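Local coordinates for effector protein hopAB2 (Pseudomonas syringae pv. tomato, PDB 3HGL), which is recognised through this helical domain by the tomato kinase Pto, triggering host immunity, and in susceptible plants suppresses programmed cell death as a virulence factor, at residues G4-A9 against A68-G73; Q14-E19 against Q46-Q51. All coordinates share one frame; numbering follows the deposited sequence.

Interaction 1. Residues G4-A9 against A68-G73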
# COMPACT_ATOMS: atom_id res chain seq x y z
N GLY A 4 10.39 -4.40 12.24
CA GLY A 4 10.80 -4.81 10.86
C GLY A 4 9.78 -4.38 9.83
O GLY A 4 10.01 -3.44 9.06
N ALA A 5 8.64 -5.07 9.80
CA ALA A 5 7.58 -4.76 8.86
C ALA A 5 6.99 -3.38 9.17
O ALA A 5 6.49 -2.70 8.27
CB ALA A 5 6.49 -5.84 8.91
N VAL A 6 7.05 -2.98 10.43
CA VAL A 6 6.52 -1.68 10.84
C VAL A 6 7.36 -0.57 10.21
O VAL A 6 6.82 0.36 9.60
CB VAL A 6 6.54 -1.53 12.39
CG1 VAL A 6 6.08 -0.13 12.78
CG2 VAL A 6 5.63 -2.57 13.02
N ALA A 7 8.68 -0.67 10.36
CA ALA A 7 9.57 0.34 9.79
C ALA A 7 9.40 0.36 8.27
O ALA A 7 9.38 1.42 7.65
CB ALA A 7 11.02 0.03 10.16
N HIS A 8 9.29 -0.83 7.68
CA HIS A 8 9.13 -0.98 6.23
C HIS A 8 7.86 -0.23 5.79
O HIS A 8 7.89 0.57 4.86
CB HIS A 8 9.02 -2.47 5.89
CG HIS A 8 9.15 -2.77 4.42
ND1 HIS A 8 9.03 -1.81 3.44
CD2 HIS A 8 9.36 -3.94 3.78
CE1 HIS A 8 9.15 -2.38 2.25
NE2 HIS A 8 9.35 -3.67 2.43
N ALA A 9 6.74 -0.51 6.46
CA ALA A 9 5.47 0.13 6.15
C ALA A 9 5.56 1.66 6.25
O ALA A 9 5.07 2.37 5.37
CB ALA A 9 4.37 -0.40 7.09
N ALA A 68 1.43 -5.72 4.54
CA ALA A 68 0.18 -5.08 4.12
C ALA A 68 -0.60 -4.59 5.35
O ALA A 68 -1.13 -3.48 5.36
CB ALA A 68 -0.68 -6.06 3.32
N ILE A 69 -0.68 -5.44 6.37
CA ILE A 69 -1.38 -5.08 7.60
C ILE A 69 -0.77 -3.84 8.23
O ILE A 69 -1.49 -2.92 8.61
CB ILE A 69 -1.35 -6.26 8.60
CG1 ILE A 69 -2.20 -7.42 8.06
CG2 ILE A 69 -1.85 -5.81 9.98
CD1 ILE A 69 -2.11 -8.70 8.88
N GLU A 70 0.55 -3.80 8.33
CA GLU A 70 1.23 -2.64 8.91
C GLU A 70 1.06 -1.42 8.01
O GLU A 70 0.91 -0.29 8.49
CB GLU A 70 2.72 -2.92 9.11
CG GLU A 70 3.02 -3.97 10.17
CD GLU A 70 2.39 -3.64 11.52
OE1 GLU A 70 2.37 -2.45 11.90
OE2 GLU A 70 1.93 -4.57 12.20
N LEU A 71 1.08 -1.64 6.70
CA LEU A 71 0.91 -0.54 5.75
C LEU A 71 -0.49 0.05 5.89
O LEU A 71 -0.67 1.26 5.83
CB LEU A 71 1.11 -1.04 4.32
CG LEU A 71 0.94 0.03 3.23
CD1 LEU A 71 1.86 1.22 3.51
CD2 LEU A 71 1.27 -0.58 1.87
N ARG A 72 -1.48 -0.81 6.07
CA ARG A 72 -2.86 -0.36 6.24
C ARG A 72 -2.96 0.58 7.44
O ARG A 72 -3.60 1.63 7.38
CB ARG A 72 -3.79 -1.56 6.45
CG ARG A 72 -5.24 -1.19 6.74
CD ARG A 72 -6.08 -2.45 6.94
NE ARG A 72 -5.67 -3.21 8.12
CZ ARG A 72 -6.00 -4.47 8.35
NH1 ARG A 72 -6.75 -5.13 7.47
NH2 ARG A 72 -5.59 -5.08 9.45
N GLY A 73 -2.31 0.19 8.54
CA GLY A 73 -2.33 1.01 9.74
C GLY A 73 -1.56 2.31 9.58
O GLY A 73 -2.02 3.36 10.00
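Ala-9 meets Glu-70 and Leu-71 where helices 5-18 and 66-80 come close, and its small side chain is what permits the approach. The methyl of Ala-9 points at the backbone of residues 68-73 and meets the peptide that links Glu-70 to Leu-71, with CB 3.5 Å from Leu-71 N. Its other neighbour is the first carbon of the glutamate side chain, Ala-9 CB lying 3.6 Å from Glu-70 CB. Because a methyl is all that stands between the backbones here, the CA atoms of Ala-9 and Leu-71 approach to 4.6 Å. The side chain of Leu-71 passes alongside rather than pointing straight across; Leu-71 CD1 lies 3.9 Å from Ala-9 O, and the side chain also packs on Ile-12, Val-13, Leu-30 and Phe-53 in the interior. No hydrogen bond spans the segments.

In this all-helical domain, the Pto-interacting part of the effector, the contact joins the first turn of helix 5-18 to the last helix, 66-80. The local axes run 8.4 Å apart at their closest and cross at -51°, so the tight packing is confined to a short patch.

One turn back toward the N terminus the character changes. Ala-5 faces the glutamate with its methyl, but CB stays 4.1 Å from Glu-70 CG. Glu-70 does not extend straight: CG lies anti to the carbonyl carbon, and a bend at chi2 (-55°) brings the carboxylate beside Val-6. There the two side chains, an exposed valine and a partly exposed glutamate, cross at a slant, and the CG2 methyl of Val-6, anti to its own carbonyl carbon, touches Glu-70 OE1 at 3.4 Å.

Interaction 2. Residues Q14-E19 against Q46-Q51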
# COMPACT_ATOMS: atom_id res chain seq x y z
N GLN A 14 6.11 7.17 3.41
CA GLN A 14 7.00 8.27 3.08
C GLN A 14 7.23 8.33 1.57
O GLN A 14 7.19 9.41 0.97
CB GLN A 14 8.34 8.10 3.79
CG GLN A 14 8.26 8.17 5.30
CD GLN A 14 7.97 9.57 5.79
OE1 GLN A 14 8.77 10.48 5.62
NE2 GLN A 14 6.80 9.75 6.40
N GLN A 15 7.47 7.17 0.97
CA GLN A 15 7.70 7.10 -0.47
C GLN A 15 6.48 7.58 -1.25
O GLN A 15 6.61 8.36 -2.19
CB GLN A 15 8.06 5.67 -0.88
CG GLN A 15 8.38 5.51 -2.36
CD GLN A 15 8.89 4.12 -2.71
OE1 GLN A 15 8.86 3.21 -1.89
NE2 GLN A 15 9.36 3.96 -3.95
N LEU A 16 5.30 7.12 -0.85
CA LEU A 16 4.06 7.52 -1.53
C LEU A 16 3.89 9.03 -1.49
O LEU A 16 3.65 9.67 -2.51
CB LEU A 16 2.86 6.84 -0.87
CG LEU A 16 2.72 5.35 -1.17
CD1 LEU A 16 1.76 4.70 -0.18
CD2 LEU A 16 2.23 5.17 -2.61
N VAL A 17 3.99 9.60 -0.29
CA VAL A 17 3.84 11.04 -0.11
C VAL A 17 4.88 11.79 -0.95
O VAL A 17 4.54 12.70 -1.69
CB VAL A 17 4.01 11.43 1.38
CG1 VAL A 17 3.90 12.94 1.54
CG2 VAL A 17 2.96 10.73 2.23
N SER A 18 6.13 11.38 -0.83
CA SER A 18 7.22 12.01 -1.57
C SER A 18 6.97 12.01 -3.08
O SER A 18 7.28 12.98 -3.77
CB SER A 18 8.55 11.32 -1.26
OG SER A 18 9.61 11.90 -2.00
N GLU A 19 6.42 10.92 -3.59
CA GLU A 19 6.17 10.83 -5.02
C GLU A 19 4.86 11.47 -5.49
O GLU A 19 4.48 11.36 -6.66
CB GLU A 19 6.27 9.37 -5.48
CG GLU A 19 7.71 8.86 -5.40
CD GLU A 19 7.91 7.49 -5.99
OE1 GLU A 19 7.36 7.23 -7.08
OE2 GLU A 19 8.62 6.67 -5.37
N GLN A 46 1.23 1.89 -8.45
CA GLN A 46 1.61 0.59 -8.97
C GLN A 46 3.12 0.44 -8.99
O GLN A 46 3.66 -0.58 -8.55
CB GLN A 46 1.04 0.39 -10.37
CG GLN A 46 1.29 -1.00 -10.94
CD GLN A 46 0.57 -1.23 -12.24
OE1 GLN A 46 0.81 -0.54 -13.24
NE2 GLN A 46 -0.34 -2.21 -12.25
N ASN A 47 3.81 1.46 -9.50
CA ASN A 47 5.27 1.43 -9.57
C ASN A 47 5.87 1.25 -8.17
O ASN A 47 6.81 0.46 -7.98
CB ASN A 47 5.79 2.73 -10.19
CG ASN A 47 7.30 2.75 -10.34
OD1 ASN A 47 7.98 3.58 -9.74
ND2 ASN A 47 7.83 1.83 -11.13
N ILE A 48 5.32 1.96 -7.20
CA ILE A 48 5.80 1.86 -5.82
C ILE A 48 5.50 0.50 -5.19
O ILE A 48 6.40 -0.15 -4.66
CB ILE A 48 5.18 2.98 -4.95
CG1 ILE A 48 5.72 4.34 -5.40
CG2 ILE A 48 5.50 2.73 -3.47
CD1 ILE A 48 5.11 5.53 -4.69
N PHE A 49 4.25 0.07 -5.26
CA PHE A 49 3.87 -1.22 -4.68
C PHE A 49 4.64 -2.41 -5.27
O PHE A 49 4.90 -3.38 -4.56
CB PHE A 49 2.36 -1.44 -4.81
CG PHE A 49 1.56 -0.72 -3.75
CD1 PHE A 49 0.89 -1.44 -2.77
CD2 PHE A 49 1.49 0.67 -3.73
CE1 PHE A 49 0.16 -0.79 -1.77
CE2 PHE A 49 0.77 1.34 -2.73
CZ PHE A 49 0.11 0.61 -1.75
N ARG A 50 5.00 -2.35 -6.54
CA ARG A 50 5.74 -3.45 -7.13
C ARG A 50 7.12 -3.62 -6.48
O ARG A 50 7.66 -4.72 -6.44
CB ARG A 50 5.88 -3.27 -8.65
CG ARG A 50 4.65 -3.74 -9.40
CD ARG A 50 4.76 -3.55 -10.91
NE ARG A 50 3.63 -4.17 -11.60
CZ ARG A 50 3.38 -4.03 -12.90
NH1 ARG A 50 4.18 -3.30 -13.66
NH2 ARG A 50 2.32 -4.63 -13.44
N GLN A 51 7.66 -2.52 -5.96
CA GLN A 51 8.97 -2.56 -5.29
C GLN A 51 8.89 -3.24 -3.92
O GLN A 51 9.87 -3.81 -3.44
CB GLN A 51 9.49 -1.13 -5.08
CG GLN A 51 9.87 -0.40 -6.34
CD GLN A 51 10.10 1.09 -6.11
OE1 GLN A 51 10.28 1.53 -4.97
NE2 GLN A 51 10.12 1.86 -7.18
O HOH W 1 10.34 5.08 -6.77
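Ile-48 is the buried apolar centre of this contact, with Leu-16, Gln-15 and Glu-19 disposed around its branches. Its CD1 methyl meets Leu-16 CD2 at 3.6 Å, the two side chains slanting across each other. The same leucine methyl lies at the edge of the Phe-49 ring, near its plane, with Leu-16 CD2 4.1 Å from Phe-49 CE2. Glu-19 comes to the isoleucine tip to tip, its CD 3.7 Å from Ile-48 CD1.

Gln-15 slides past Ile-48 in the opposite direction. With CG anti to the backbone N (chi1 -178°) and the chain extended beyond it, the amide passes Ile-48 CG2 and arrives at Gln-51. Gln-15 NE2 donates to Gln-51 OE1 at 2.8 Å in a nearly straight bond (173°), although the donor is tilted 29° from the acceptor's carbonyl plane. The same nitrogen also donates to Glu-19 OE2 at 3.1 Å, and Gln-15 OE1 is hydrogen-bonded to His-52 NE2, so both ends of the amide are held and its rotation is fixed. A water bridges Glu-19 OE2 and Gln-51 NE2.

Segments 14-18 and 46-51 run roughly antiparallel; on the inner side Leu-16 packs against helix 23-35 and on Leu-75 of helix 66-80, while Phe-49 stacks with Phe-41 and touches Met-56 of helix 56-59.

How the interactions relate
From the N terminus, helix 5-18 enters both contacts: its first turn serves interaction 1 and its last turn interaction 2. The chain next forms helix 23-35 and returns with helix 43-52, where interaction 2 closes the shorter loop. It then passes through helix 56-59 to helix 66-80, which comes back to the start of helix 5-18 and closes the longer loop of interaction 1, with interaction 2 nested inside it. The centres lie about 14 Å apart, yet the contacts meet in the interior, where Leu-71 CD2 packs 3.8 Å from Phe-49 CE1. Together they tie helix 5-18 to helix 43-52 and helix 66-80.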